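Iron-containing alcohol dehydrogenase (Ralstonia eutropha, PDB 3JZD) probably catalyses the NAD(P)H-dependent reduction of maleylacetate to 3-oxoadipate, as a homodimeric member of the iron-containing alcohol dehydrogenase family that binds NAD. Local coordinates at residues A14-F19 / P150-Y155; N174-A179 / E198-L203; G238-H243 / Y333-P338. All coordinates share one frame; numbering follows the deposited sequence.

Contact 1. Residues A14-F19 / P150-Y155; sequences AARVVF and PRTVIY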
ATOM      1  N   ALA A  14       0.468   5.408   8.382  1.00 24.61           N
ATOM      2  CA  ALA A  14       1.223   4.344   9.072  1.00 23.62           C
ATOM      3  C   ALA A  14       0.215   3.224   9.431  1.00 22.13           C
ATOM      4  O   ALA A  14      -0.975   3.489   9.719  1.00 22.31           O
ATOM      5  CB  ALA A  14       1.853   4.839  10.347  1.00 24.40           C
ATOM      6  N   ALA A  15       0.679   1.992   9.385  1.00 21.17           N
ATOM      7  CA  ALA A  15      -0.166   0.847   9.595  1.00 19.84           C
ATOM      8  C   ALA A  15       0.626  -0.330  10.158  1.00 19.14           C
ATOM      9  O   ALA A  15       1.781  -0.504   9.839  1.00 20.67           O
ATOM     10  CB  ALA A  15      -0.754   0.453   8.297  1.00 20.05           C
ATOM     11  N   ARG A  16       0.010  -1.111  11.030  1.00 17.15           N
ATOM     12  CA  ARG A  16       0.595  -2.358  11.481  1.00 16.36           C
ATOM     13  C   ARG A  16      -0.599  -3.337  11.479  1.00 16.19           C
ATOM     14  O   ARG A  16      -1.555  -3.147  12.215  1.00 14.20           O
ATOM     15  CB  ARG A  16       1.258  -2.223  12.842  1.00 17.14           C
ATOM     16  CG  ARG A  16       1.779  -3.563  13.384  1.00 18.64           C
ATOM     17  CD  ARG A  16       2.477  -3.407  14.721  1.00 20.26           C
ATOM     18  NE  ARG A  16       2.781  -4.736  15.228  1.00 19.06           N
ATOM     19  CZ  ARG A  16       3.807  -5.480  14.812  1.00 19.77           C
ATOM     20  NH1 ARG A  16       4.655  -5.036  13.892  1.00 18.89           N
ATOM     21  NH2 ARG A  16       3.967  -6.691  15.295  1.00 20.63           N
ATOM     22  N   VAL A  17      -0.529  -4.357  10.628  1.00 16.00           N
ATOM     23  CA  VAL A  17      -1.620  -5.300  10.435  1.00 16.85           C
ATOM     24  C   VAL A  17      -1.127  -6.690  10.659  1.00 16.14           C
ATOM     25  O   VAL A  17      -0.221  -7.133   9.987  1.00 16.75           O
ATOM     26  CB  VAL A  17      -2.154  -5.153   8.979  1.00 18.29           C
ATOM     27  CG1 VAL A  17      -3.268  -6.135   8.675  1.00 14.00           C
ATOM     28  CG2 VAL A  17      -2.635  -3.698   8.758  1.00 15.90           C
ATOM     29  N   VAL A  18      -1.675  -7.360  11.660  1.00 15.94           N
ATOM     30  CA  VAL A  18      -1.295  -8.710  12.009  1.00 15.09           C
ATOM     31  C   VAL A  18      -2.430  -9.562  11.455  1.00 16.06           C
ATOM     32  O   VAL A  18      -3.584  -9.388  11.849  1.00 18.64           O
ATOM     33  CB  VAL A  18      -1.163  -8.848  13.553  1.00 16.73           C
ATOM     34  CG1 VAL A  18      -0.829 -10.307  13.942  1.00 15.83           C
ATOM     35  CG2 VAL A  18      -0.130  -7.820  14.092  1.00 13.25           C
ATOM     36  N   PHE A  19      -2.107 -10.482  10.554  1.00 14.25           N
ATOM     37  CA  PHE A  19      -3.128 -11.225   9.815  1.00 15.01           C
ATOM     38  C   PHE A  19      -2.932 -12.720   9.860  1.00 14.23           C
ATOM     39  O   PHE A  19      -1.838 -13.194   9.645  1.00 15.34           O
ATOM     40  CB  PHE A  19      -3.075 -10.788   8.320  1.00 14.59           C
ATOM     41  CG  PHE A  19      -4.291 -11.195   7.519  1.00 12.69           C
ATOM     42  CD1 PHE A  19      -4.439 -12.503   7.066  1.00 16.40           C
ATOM     43  CD2 PHE A  19      -5.274 -10.275   7.221  1.00 13.19           C
ATOM     44  CE1 PHE A  19      -5.546 -12.886   6.385  1.00 15.08           C
ATOM     45  CE2 PHE A  19      -6.370 -10.648   6.542  1.00 17.49           C
ATOM     46  CZ  PHE A  19      -6.501 -11.987   6.109  1.00 15.83           C
ATOM     47  N   PRO A 150      -6.700   3.437  14.325  1.00 16.87           N
ATOM     48  CA  PRO A 150      -6.071   2.409  15.154  1.00 15.94           C
ATOM     49  C   PRO A 150      -4.594   2.198  14.860  1.00 15.82           C
ATOM     50  O   PRO A 150      -4.181   2.234  13.702  1.00 16.98           O
ATOM     51  CB  PRO A 150      -6.879   1.155  14.803  1.00 14.93           C
ATOM     52  CG  PRO A 150      -8.271   1.699  14.532  1.00 16.42           C
ATOM     53  CD  PRO A 150      -7.963   2.961  13.740  1.00 18.07           C
ATOM     54  N   ARG A 151      -3.785   2.041  15.894  1.00 16.19           N
ATOM     55  CA  ARG A 151      -2.344   1.852  15.698  1.00 16.02           C
ATOM     56  C   ARG A 151      -2.060   0.475  15.133  1.00 16.19           C
ATOM     57  O   ARG A 151      -1.118   0.310  14.371  1.00 14.87           O
ATOM     58  CB  ARG A 151      -1.605   1.922  17.022  1.00 17.10           C
ATOM     59  CG  ARG A 151      -1.771   3.196  17.792  1.00 26.72           C
ATOM     60  CD  ARG A 151      -1.170   4.425  17.123  1.00 27.35           C
ATOM     61  NE  ARG A 151      -1.787   5.553  17.799  1.00 35.78           N
ATOM     62  CZ  ARG A 151      -1.381   6.091  18.957  1.00 36.89           C
ATOM     63  NH1 ARG A 151      -0.285   5.665  19.578  1.00 37.89           N
ATOM     64  NH2 ARG A 151      -2.080   7.083  19.502  1.00 36.85           N
ATOM     65  N   THR A 152      -2.843  -0.520  15.573  1.00 14.64           N
ATOM     66  CA  THR A 152      -2.668  -1.888  15.170  1.00 15.67           C
ATOM     67  C   THR A 152      -3.999  -2.542  14.951  1.00 15.73           C
ATOM     68  O   THR A 152      -4.945  -2.312  15.698  1.00 17.32           O
ATOM     69  CB  THR A 152      -1.861  -2.644  16.238  1.00 16.95           C
ATOM     70  OG1 THR A 152      -0.616  -1.953  16.426  1.00 20.88           O
ATOM     71  CG2 THR A 152      -1.610  -4.156  15.865  1.00 13.75           C
ATOM     72  N   VAL A 153      -4.063  -3.342  13.900  1.00 16.46           N
ATOM     73  CA  VAL A 153      -5.242  -4.104  13.546  1.00 15.73           C
ATOM     74  C   VAL A 153      -4.786  -5.565  13.563  1.00 16.19           C
ATOM     75  O   VAL A 153      -3.705  -5.886  13.083  1.00 16.08           O
ATOM     76  CB  VAL A 153      -5.704  -3.746  12.166  1.00 18.11           C
ATOM     77  CG1 VAL A 153      -6.924  -4.556  11.782  1.00 13.50           C
ATOM     78  CG2 VAL A 153      -5.962  -2.204  12.050  1.00  9.17           C
ATOM     79  N   ILE A 154      -5.584  -6.422  14.188  1.00 13.66           N
ATOM     80  CA  ILE A 154      -5.331  -7.819  14.272  1.00 16.12           C
ATOM     81  C   ILE A 154      -6.478  -8.478  13.558  1.00 16.04           C
ATOM     82  O   ILE A 154      -7.633  -8.412  14.033  1.00 17.49           O
ATOM     83  CB  ILE A 154      -5.304  -8.303  15.741  1.00 17.61           C
ATOM     84  CG1 ILE A 154      -4.158  -7.628  16.480  1.00 16.73           C
ATOM     85  CG2 ILE A 154      -5.248  -9.842  15.802  1.00 12.62           C
ATOM     86  CD1 ILE A 154      -4.090  -7.981  17.989  1.00 12.25           C
ATOM     87  N   TYR A 155      -6.191  -9.065  12.398  1.00 15.12           N
ATOM     88  CA  TYR A 155      -7.230  -9.728  11.618  1.00 14.25           C
ATOM     89  C   TYR A 155      -7.149 -11.205  11.860  1.00 15.11           C
ATOM     90  O   TYR A 155      -6.167 -11.824  11.443  1.00 16.64           O
ATOM     91  CB  TYR A 155      -7.063  -9.500  10.114  1.00 15.75           C
ATOM     92  CG  TYR A 155      -7.486  -8.161   9.632  1.00 17.78           C
ATOM     93  CD1 TYR A 155      -8.823  -7.792   9.678  1.00 15.41           C
ATOM     94  CD2 TYR A 155      -6.559  -7.283   9.053  1.00 21.49           C
ATOM     95  CE1 TYR A 155      -9.242  -6.574   9.200  1.00 11.10           C
ATOM     96  CE2 TYR A 155      -6.943  -6.060   8.586  1.00 14.52           C
ATOM     97  CZ  TYR A 155      -8.318  -5.719   8.655  1.00 14.70           C
ATOM     98  OH  TYR A 155      -8.743  -4.512   8.204  1.00 14.75           O
TER
HETATM   99  O   HOH W   1      -1.967   3.730  12.241  1.00 25.25           O
HETATM  100  O   HOH W   2      -2.607  -0.056  11.702  1.00 21.88           O
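Val-17, Val-18 and Phe-19 pair with Val-153, Ile-154 and Tyr-155 as neighbouring parallel strands, their axes 4.7 Å apart. Backbone hydrogen bonds make the join: Val-153 N gives to Arg-16 O, Val-18 N to Val-153 O at 2.9 Å, and Tyr-155 N to Val-18 O at 2.7 Å. CA-H groups reinforce the same carbonyls, as where Thr-152 CA meets Arg-16 O. Where the ladder frays, water 1 donates to both Ala-14 O and Pro-150 O, and water 2 accepts from Arg-16 N.

Apolar packing is concentrated on the face bearing Val-17, Phe-19, Val-153 and Tyr-155. Tyr-155 has CG anti to its carbonyl carbon (chi1 -77°), and Val-153 CG1 lies against one face of the Tyr-155 ring, 3.5 Å from the ring plane and offset toward the rim. Val-17 CG1 meets that ring at its edge, 3.5 Å from Tyr-155 CD2. Phe-19 brings CD2 to 3.5 Å from Tyr-155 CB; the two ring planes are inclined at 53°. Helix 217-236 covers this face through Trp-228, Leu-224 and Tyr-225, and Tyr-155 OH bonds to Glu-127.

On the face of Val-18 and Ile-154, the extended Arg-16 side chain lies alongside Thr-152, with CD 3.8 Å from Thr-152 OG1; its guanidinium forms salt bridges with Glu-30 of its own chain and with Glu-11 of the second subunit.

Residues 15-19 also pair antiparallel with a strand of the second subunit, which carries the sheet on. Within the chain, three nearly straight N-H...O=C bonds fix the parallel register, and aromatic packing covers one face.

Contact 2. Residues N174-A179 / E198-L203; sequences NAIAHA and EGIRAL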
ATOM      1  N   ASN A 174     -20.764  -4.100   1.629  1.00 15.36           N
ATOM      2  CA  ASN A 174     -20.415  -2.790   2.181  1.00 14.39           C
ATOM      3  C   ASN A 174     -18.929  -2.505   1.840  1.00 14.96           C
ATOM      4  O   ASN A 174     -18.576  -1.433   1.350  1.00 16.13           O
ATOM      5  CB  ASN A 174     -20.721  -2.803   3.671  1.00 14.78           C
ATOM      6  CG  ASN A 174     -20.377  -1.526   4.384  1.00 20.68           C
ATOM      7  OD1 ASN A 174     -20.087  -0.482   3.786  1.00 19.89           O
ATOM      8  ND2 ASN A 174     -20.408  -1.602   5.682  1.00 16.40           N
ATOM      9  N   ALA A 175     -18.070  -3.487   2.047  1.00 15.02           N
ATOM     10  CA  ALA A 175     -16.646  -3.328   1.748  1.00 15.22           C
ATOM     11  C   ALA A 175     -16.440  -3.123   0.230  1.00 15.75           C
ATOM     12  O   ALA A 175     -15.706  -2.242  -0.171  1.00 16.72           O
ATOM     13  CB  ALA A 175     -15.883  -4.543   2.234  1.00 15.50           C
ATOM     14  N   ILE A 176     -17.114  -3.935  -0.599  1.00 15.76           N
ATOM     15  CA  ILE A 176     -17.009  -3.786  -2.061  1.00 13.59           C
ATOM     16  C   ILE A 176     -17.414  -2.373  -2.478  1.00 13.50           C
ATOM     17  O   ILE A 176     -16.793  -1.801  -3.350  1.00 11.08           O
ATOM     18  CB  ILE A 176     -17.848  -4.845  -2.823  1.00 13.82           C
ATOM     19  CG1 ILE A 176     -17.157  -6.192  -2.734  1.00 11.81           C
ATOM     20  CG2 ILE A 176     -18.071  -4.419  -4.317  1.00 10.75           C
ATOM     21  CD1 ILE A 176     -17.954  -7.372  -3.218  1.00 16.08           C
ATOM     22  N   ALA A 177     -18.437  -1.813  -1.824  1.00 13.28           N
ATOM     23  CA  ALA A 177     -18.875  -0.439  -2.124  1.00 14.73           C
ATOM     24  C   ALA A 177     -17.749   0.542  -1.974  1.00 14.40           C
ATOM     25  O   ALA A 177     -17.641   1.456  -2.789  1.00 12.87           O
ATOM     26  CB  ALA A 177     -20.060   0.037  -1.188  1.00 12.26           C
ATOM     27  N   HIS A 178     -16.950   0.401  -0.906  1.00 15.99           N
ATOM     28  CA  HIS A 178     -15.830   1.351  -0.672  1.00 16.73           C
ATOM     29  C   HIS A 178     -14.873   1.328  -1.872  1.00 16.96           C
ATOM     30  O   HIS A 178     -14.465   2.364  -2.408  1.00 17.55           O
ATOM     31  CB  HIS A 178     -14.978   0.999   0.562  1.00 17.72           C
ATOM     32  CG  HIS A 178     -15.739   0.799   1.843  1.00 14.49           C
ATOM     33  ND1 HIS A 178     -16.889   1.490   2.164  1.00 17.23           N
ATOM     34  CD2 HIS A 178     -15.450   0.033   2.921  1.00 17.07           C
ATOM     35  CE1 HIS A 178     -17.297   1.127   3.370  1.00 20.93           C
ATOM     36  NE2 HIS A 178     -16.442   0.242   3.851  1.00 15.65           N
ATOM     37  N   ALA A 179     -14.518   0.123  -2.276  1.00 16.04           N
ATOM     38  CA  ALA A 179     -13.635  -0.072  -3.404  1.00 15.27           C
ATOM     39  C   ALA A 179     -14.261   0.415  -4.726  1.00 15.59           C
ATOM     40  O   ALA A 179     -13.591   1.055  -5.558  1.00 14.90           O
ATOM     41  CB  ALA A 179     -13.222  -1.592  -3.520  1.00 12.13           C
ATOM     42  N   GLU A 198      -8.328  -5.466  -6.404  1.00 20.41           N
ATOM     43  CA  GLU A 198      -7.963  -6.699  -5.684  1.00 19.94           C
ATOM     44  C   GLU A 198      -8.942  -7.006  -4.513  1.00 18.58           C
ATOM     45  O   GLU A 198      -9.319  -8.171  -4.237  1.00 17.40           O
ATOM     46  CB  GLU A 198      -6.537  -6.545  -5.138  1.00 20.65           C
ATOM     47  CG  GLU A 198      -6.071  -7.628  -4.236  1.00 19.41           C
ATOM     48  CD  GLU A 198      -5.717  -8.902  -4.976  1.00 27.90           C
ATOM     49  OE1 GLU A 198      -6.108  -9.052  -6.160  1.00 30.28           O
ATOM     50  OE2 GLU A 198      -5.008  -9.734  -4.353  1.00 38.05           O
ATOM     51  N   GLY A 199      -9.312  -5.972  -3.803  1.00 17.34           N
ATOM     52  CA  GLY A 199     -10.303  -6.132  -2.726  1.00 18.63           C
ATOM     53  C   GLY A 199     -11.638  -6.658  -3.267  1.00 17.69           C
ATOM     54  O   GLY A 199     -12.236  -7.589  -2.696  1.00 16.31           O
ATOM     55  N   ILE A 200     -12.088  -6.097  -4.392  1.00 16.01           N
ATOM     56  CA  ILE A 200     -13.340  -6.533  -4.958  1.00 17.17           C
ATOM     57  C   ILE A 200     -13.198  -7.997  -5.373  1.00 17.38           C
ATOM     58  O   ILE A 200     -14.088  -8.794  -5.135  1.00 15.01           O
ATOM     59  CB  ILE A 200     -13.845  -5.617  -6.141  1.00 17.81           C
ATOM     60  CG1 ILE A 200     -14.082  -4.173  -5.633  1.00 18.20           C
ATOM     61  CG2 ILE A 200     -15.152  -6.166  -6.736  1.00 16.70           C
ATOM     62  CD1 ILE A 200     -14.510  -3.146  -6.717  1.00 13.94           C
ATOM     63  N   ARG A 201     -12.058  -8.351  -5.957  1.00 18.18           N
ATOM     64  CA  ARG A 201     -11.853  -9.688  -6.459  1.00 18.61           C
ATOM     65  C   ARG A 201     -11.885 -10.692  -5.321  1.00 18.72           C
ATOM     66  O   ARG A 201     -12.498 -11.747  -5.438  1.00 18.00           O
ATOM     67  CB  ARG A 201     -10.510  -9.776  -7.167  1.00 20.67           C
ATOM     68  CG  ARG A 201     -10.453 -10.679  -8.328  1.00 27.33           C
ATOM     69  CD  ARG A 201      -9.019 -10.840  -8.911  1.00 37.02           C
ATOM     70  NE  ARG A 201      -8.098  -9.701  -8.680  1.00 42.96           N
ATOM     71  CZ  ARG A 201      -8.063  -8.535  -9.356  1.00 44.49           C
ATOM     72  NH1 ARG A 201      -8.952  -8.256 -10.349  1.00 40.78           N
ATOM     73  NH2 ARG A 201      -7.141  -7.618  -8.990  1.00 25.44           N
ATOM     74  N   ALA A 202     -11.219 -10.353  -4.221  1.00 17.19           N
ATOM     75  CA  ALA A 202     -11.148 -11.229  -3.058  1.00 15.78           C
ATOM     76  C   ALA A 202     -12.551 -11.491  -2.462  1.00 15.93           C
ATOM     77  O   ALA A 202     -12.916 -12.622  -2.164  1.00 15.72           O
ATOM     78  CB  ALA A 202     -10.194 -10.654  -2.005  1.00 13.46           C
ATOM     79  N   LEU A 203     -13.314 -10.441  -2.279  1.00 16.57           N
ATOM     80  CA  LEU A 203     -14.679 -10.569  -1.733  1.00 18.06           C
ATOM     81  C   LEU A 203     -15.644 -11.247  -2.693  1.00 18.80           C
ATOM     82  O   LEU A 203     -16.432 -12.085  -2.313  1.00 18.07           O
ATOM     83  CB  LEU A 203     -15.203  -9.209  -1.303  1.00 18.06           C
ATOM     84  CG  LEU A 203     -14.504  -8.703  -0.023  1.00 21.11           C
ATOM     85  CD1 LEU A 203     -14.403  -7.182   0.036  1.00 11.09           C
ATOM     86  CD2 LEU A 203     -15.150  -9.297   1.230  1.00 17.91           C
TER
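Flat groups flank this contact without entering it: where Ala-175, Ile-176 and Ala-179 meet Ile-200 and Leu-203, every touching group is aliphatic. The His-178 ring has Asn-174 O over the centre of one face, 3.4 Å above the plane, and its NE2 is bonded to Ala-124 O. On the far side of the other helix, the Arg-201 guanidinium is met at its edge by Glu-198 OE1. This salt bridge, Arg-201 NE to Glu-198 OE1 at 3.3 Å, lies close to the guanidinium plane and stays within its own helix.

Between these flanks helices 165-182 and 190-212 run nearly antiparallel, with local axes 9.0 Å apart at an angle of 156°. Alanines keep the spacing small. Ala-179 CB presses on Ile-200 CG1 at 3.4 Å, tighter than usual for two carbons, and also touches the terminal CD1. Ile-200 can offer that branch because its CG1 is anti to the carbonyl carbon (chi1 -61°). One turn away, Ala-175 CB takes the tip of Leu-203, CD1, at 3.7 Å. Ile-176 lies between: the Ile-176 and Leu-203 side chains slide past each other in opposite directions, Ile-176 CD1 coming 3.8 Å from Leu-203 CB, while Ile-176 CG2 approaches Ile-200 CG2, those two side chains crossing at about a right angle.

Cys-230 of helix 217-236 covers Ala-179 and Leu-203, and Leu-265 of helix 257-272 also packs on Ile-176. In this joint of the helical C-terminal domain the alanines allow close approach where they meet Ile-200 and Leu-203, and the contact contributes burial of aliphatic surface without polar pairing between the helices.

Contact 3. Residues G238-H243 / Y333-P338; sequences GMALHH and YWNPRP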
ATOM      1  N   GLY A 238     -11.792   9.870  -1.762  1.00 15.99           N
ATOM      2  CA  GLY A 238     -13.144  10.318  -1.496  1.00 15.96           C
ATOM      3  C   GLY A 238     -14.238   9.422  -2.086  1.00 17.45           C
ATOM      4  O   GLY A 238     -14.158   8.994  -3.243  1.00 19.85           O
HETATM    5  N   MSE A 239     -15.251   9.139  -1.276  1.00 15.64           N
HETATM    6  CA  MSE A 239     -16.448   8.427  -1.706  1.00 14.63           C
HETATM    7  C   MSE A 239     -17.391   9.410  -2.390  1.00 15.30           C
HETATM    8  O   MSE A 239     -17.074  10.589  -2.531  1.00 16.67           O
HETATM    9  CB  MSE A 239     -17.105   7.740  -0.510  1.00 15.20           C
HETATM   10  CG  MSE A 239     -16.211   6.710   0.200  1.00 16.02           C
HETATM   11 SE   MSE A 239     -15.602   5.150  -0.858  0.75 12.95          SE
HETATM   12  CE  MSE A 239     -13.851   5.829  -1.486  1.00 21.34           C
ATOM     13  N   ALA A 240     -18.547   8.947  -2.843  1.00 14.36           N
ATOM     14  CA  ALA A 240     -19.475   9.835  -3.554  1.00 14.41           C
ATOM     15  C   ALA A 240     -20.926   9.377  -3.358  1.00 12.66           C
ATOM     16  O   ALA A 240     -21.321   9.027  -2.241  1.00 14.67           O
ATOM     17  CB  ALA A 240     -19.070   9.971  -5.085  1.00 10.80           C
ATOM     18  N   LEU A 241     -21.712   9.342  -4.417  1.00 14.51           N
ATOM     19  CA  LEU A 241     -23.143   9.030  -4.302  1.00 16.13           C
ATOM     20  C   LEU A 241     -23.538   7.847  -3.436  1.00 16.13           C
ATOM     21  O   LEU A 241     -24.420   7.979  -2.578  1.00 16.01           O
ATOM     22  CB  LEU A 241     -23.788   8.880  -5.679  1.00 16.20           C
ATOM     23  CG  LEU A 241     -25.200   8.292  -5.790  1.00 19.36           C
ATOM     24  CD1 LEU A 241     -26.236   9.243  -5.126  1.00 14.91           C
ATOM     25  CD2 LEU A 241     -25.529   8.017  -7.260  1.00 14.23           C
ATOM     26  N   HIS A 242     -22.914   6.691  -3.637  1.00 16.28           N
ATOM     27  CA  HIS A 242     -23.354   5.527  -2.908  1.00 14.23           C
ATOM     28  C   HIS A 242     -23.258   5.722  -1.412  1.00 13.81           C
ATOM     29  O   HIS A 242     -24.221   5.476  -0.688  1.00 12.92           O
ATOM     30  CB  HIS A 242     -22.588   4.275  -3.306  1.00 13.88           C
ATOM     31  CG  HIS A 242     -22.844   3.132  -2.396  1.00 11.50           C
ATOM     32  ND1 HIS A 242     -23.930   2.289  -2.545  1.00 14.35           N
ATOM     33  CD2 HIS A 242     -22.174   2.709  -1.298  1.00 14.34           C
ATOM     34  CE1 HIS A 242     -23.899   1.381  -1.586  1.00 19.61           C
ATOM     35  NE2 HIS A 242     -22.846   1.612  -0.809  1.00 11.66           N
ATOM     36  N   HIS A 243     -22.080   6.114  -0.947  1.00 13.99           N
ATOM     37  CA  HIS A 243     -21.870   6.338   0.486  1.00 14.81           C
ATOM     38  C   HIS A 243     -22.729   7.463   1.051  1.00 15.21           C
ATOM     39  O   HIS A 243     -23.303   7.331   2.122  1.00 14.47           O
ATOM     40  CB  HIS A 243     -20.391   6.528   0.789  1.00 12.45           C
ATOM     41  CG  HIS A 243     -19.597   5.279   0.561  1.00 17.64           C
ATOM     42  ND1 HIS A 243     -19.296   4.809  -0.707  1.00 17.91           N
ATOM     43  CD2 HIS A 243     -19.059   4.393   1.435  1.00 16.65           C
ATOM     44  CE1 HIS A 243     -18.607   3.690  -0.596  1.00 22.50           C
ATOM     45  NE2 HIS A 243     -18.456   3.405   0.689  1.00 18.77           N
ATOM     46  N   TYR A 333     -22.227  17.539  -2.979  1.00 16.59           N
ATOM     47  CA  TYR A 333     -20.923  16.919  -2.898  1.00 15.84           C
ATOM     48  C   TYR A 333     -20.503  16.510  -4.304  1.00 14.97           C
ATOM     49  O   TYR A 333     -21.349  16.423  -5.215  1.00 14.57           O
ATOM     50  CB  TYR A 333     -20.981  15.700  -1.992  1.00 16.49           C
ATOM     51  CG  TYR A 333     -22.016  14.693  -2.421  1.00 15.39           C
ATOM     52  CD1 TYR A 333     -21.699  13.703  -3.332  1.00 14.47           C
ATOM     53  CD2 TYR A 333     -23.329  14.735  -1.891  1.00 17.02           C
ATOM     54  CE1 TYR A 333     -22.637  12.759  -3.729  1.00 15.79           C
ATOM     55  CE2 TYR A 333     -24.297  13.827  -2.313  1.00 16.99           C
ATOM     56  CZ  TYR A 333     -23.954  12.841  -3.215  1.00 17.18           C
ATOM     57  OH  TYR A 333     -24.864  11.909  -3.602  1.00 14.16           O
ATOM     58  N   TRP A 334     -19.214  16.254  -4.492  1.00 13.46           N
ATOM     59  CA  TRP A 334     -18.738  15.909  -5.829  1.00 15.01           C
ATOM     60  C   TRP A 334     -19.195  14.497  -6.195  1.00 13.39           C
ATOM     61  O   TRP A 334     -19.118  13.570  -5.388  1.00 14.09           O
ATOM     62  CB  TRP A 334     -17.199  15.980  -5.865  1.00 17.00           C
ATOM     63  CG  TRP A 334     -16.684  15.789  -7.178  1.00 14.46           C
ATOM     64  CD1 TRP A 334     -16.464  16.741  -8.121  1.00 23.60           C
ATOM     65  CD2 TRP A 334     -16.362  14.539  -7.780  1.00 23.15           C
ATOM     66  NE1 TRP A 334     -16.008  16.157  -9.273  1.00 25.03           N
ATOM     67  CE2 TRP A 334     -15.906  14.808  -9.076  1.00 22.50           C
ATOM     68  CE3 TRP A 334     -16.352  13.220  -7.325  1.00 17.95           C
ATOM     69  CZ2 TRP A 334     -15.487  13.802  -9.933  1.00 25.82           C
ATOM     70  CZ3 TRP A 334     -15.939  12.232  -8.177  1.00 25.11           C
ATOM     71  CH2 TRP A 334     -15.516  12.525  -9.466  1.00 19.66           C
ATOM     72  N   ASN A 335     -19.658  14.331  -7.413  1.00 13.50           N
ATOM     73  CA  ASN A 335     -20.030  13.015  -7.923  1.00 16.27           C
ATOM     74  C   ASN A 335     -19.760  13.029  -9.450  1.00 16.53           C
ATOM     75  O   ASN A 335     -19.821  14.076 -10.045  1.00 17.60           O
ATOM     76  CB  ASN A 335     -21.504  12.707  -7.600  1.00 16.53           C
ATOM     77  CG  ASN A 335     -21.888  11.284  -7.939  1.00 17.42           C
ATOM     78  OD1 ASN A 335     -21.433  10.330  -7.300  1.00 14.17           O
ATOM     79  ND2 ASN A 335     -22.754  11.137  -8.915  1.00 12.01           N
ATOM     80  N   PRO A 336     -19.434  11.886 -10.072  1.00 16.58           N
ATOM     81  CA  PRO A 336     -19.093  11.899 -11.528  1.00 17.47           C
ATOM     82  C   PRO A 336     -20.219  12.381 -12.442  1.00 18.55           C
ATOM     83  O   PRO A 336     -19.943  12.933 -13.511  1.00 18.34           O
ATOM     84  CB  PRO A 336     -18.763  10.441 -11.830  1.00 16.74           C
ATOM     85  CG  PRO A 336     -18.301   9.909 -10.492  1.00 19.76           C
ATOM     86  CD  PRO A 336     -19.167  10.575  -9.466  1.00 15.68           C
ATOM     87  N   ARG A 337     -21.461  12.115 -12.029  1.00 19.40           N
ATOM     88  CA  ARG A 337     -22.695  12.594 -12.713  1.00 18.70           C
ATOM     89  C   ARG A 337     -23.469  13.549 -11.732  1.00 18.55           C
ATOM     90  O   ARG A 337     -23.552  13.280 -10.520  1.00 19.27           O
ATOM     91  CB  ARG A 337     -23.540  11.373 -13.095  1.00 16.84           C
ATOM     92  CG  ARG A 337     -24.895  11.731 -13.711  1.00 17.86           C
ATOM     93  CD  ARG A 337     -25.771  10.527 -13.853  1.00 14.43           C
ATOM     94  NE  ARG A 337     -27.145  10.921 -14.163  1.00 16.57           N
ATOM     95  CZ  ARG A 337     -28.152  10.061 -14.287  1.00 15.84           C
ATOM     96  NH1 ARG A 337     -27.938   8.781 -14.132  1.00 20.40           N
ATOM     97  NH2 ARG A 337     -29.366  10.470 -14.594  1.00 16.31           N
ATOM     98  N   PRO A 338     -24.014  14.671 -12.231  1.00 18.56           N
ATOM     99  CA  PRO A 338     -24.749  15.580 -11.310  1.00 18.55           C
ATOM    100  C   PRO A 338     -25.868  14.892 -10.536  1.00 17.36           C
ATOM    101  O   PRO A 338     -26.486  13.976 -11.054  1.00 17.36           O
ATOM    102  CB  PRO A 338     -25.299  16.684 -12.244  1.00 18.58           C
ATOM    103  CG  PRO A 338     -24.418  16.653 -13.436  1.00 18.35           C
ATOM    104  CD  PRO A 338     -23.915  15.237 -13.591  1.00 18.91           C
TER
HETATM  105  O   HOH W   3     -17.397  12.821  -3.406  1.00 25.36           O
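The chain at Ala-240, the N-cap position of helix 241-253, passes the extended loop residue Asn-335 with their CA atoms 5.4 Å apart, the nearest CA pair of the two segments. One direct hydrogen bond spans the gap: Leu-241 N donates to Asn-335 OD1 at 3.1 Å, with an N-H...O angle of 152°. The donor stands 40° above the carbonyl plane of the amide, so the approach misses the lone-pair direction.

The amide is held from its other end as well. Asn-335 ND2 gives a straighter bond to Arg-337 O, 2.8 Å long and in the plane of both groups, and a further one to Asn-272 OD1. With CG anti to the backbone N (chi1 -172°), the side chain extends so that OD1 also touches Ala-240 CB, at 3.3 Å, and Leu-241 CB. Trp-334 O lies against the same methyl, 3.6 Å from Ala-240 CB.

Tyr-333 closes the contact. Its CG sits between the backbone N and the carbonyl carbon, and the ring slants across the start of the helix, bringing CE1 to 3.6 Å from Leu-241 N. Its OH meets Leu-241 CD1 at 3.4 Å, and the leucine side chain goes on to Ile-344 and Leu-347 of helix 341-353. Water 3 also lies between Met-239 O and Trp-334 O, although its very short approach to the former is doubtful.

Glu-181 of helix 165-182 accepts from the N-cap amide, Ala-240 N, through OE1 and from the first-turn amide His-242 N through OE2. Alanine at an N-cap has no side-chain acceptor to offer. The result is a helix N-terminus whose first amides are satisfied by side chains distant in sequence, within the helical C-terminal domain of the iron-containing alcohol dehydrogenase family.

The three contacts illustrate how chemistry follows position. Contacts 1 and 2 are buried, whereas contact 3 is only partly so. Contact 1 belongs to the nucleotide-binding part and joins strands through main-chain bonds; contact 2 joins helices through aliphatic surfaces; contact 3 ties a loop to a helix start with a side-chain amide. Strand 152-155 is followed in the chain by helix 165-182, leading from contact 1 to contact 2, though their nearest atoms remain about 9 Å apart. Contacts 2 and 3 do touch: His-178 ND1 lies 2.9 Å from His-243 NE2, a probable hydrogen bond linking helices 165-182 and 241-253.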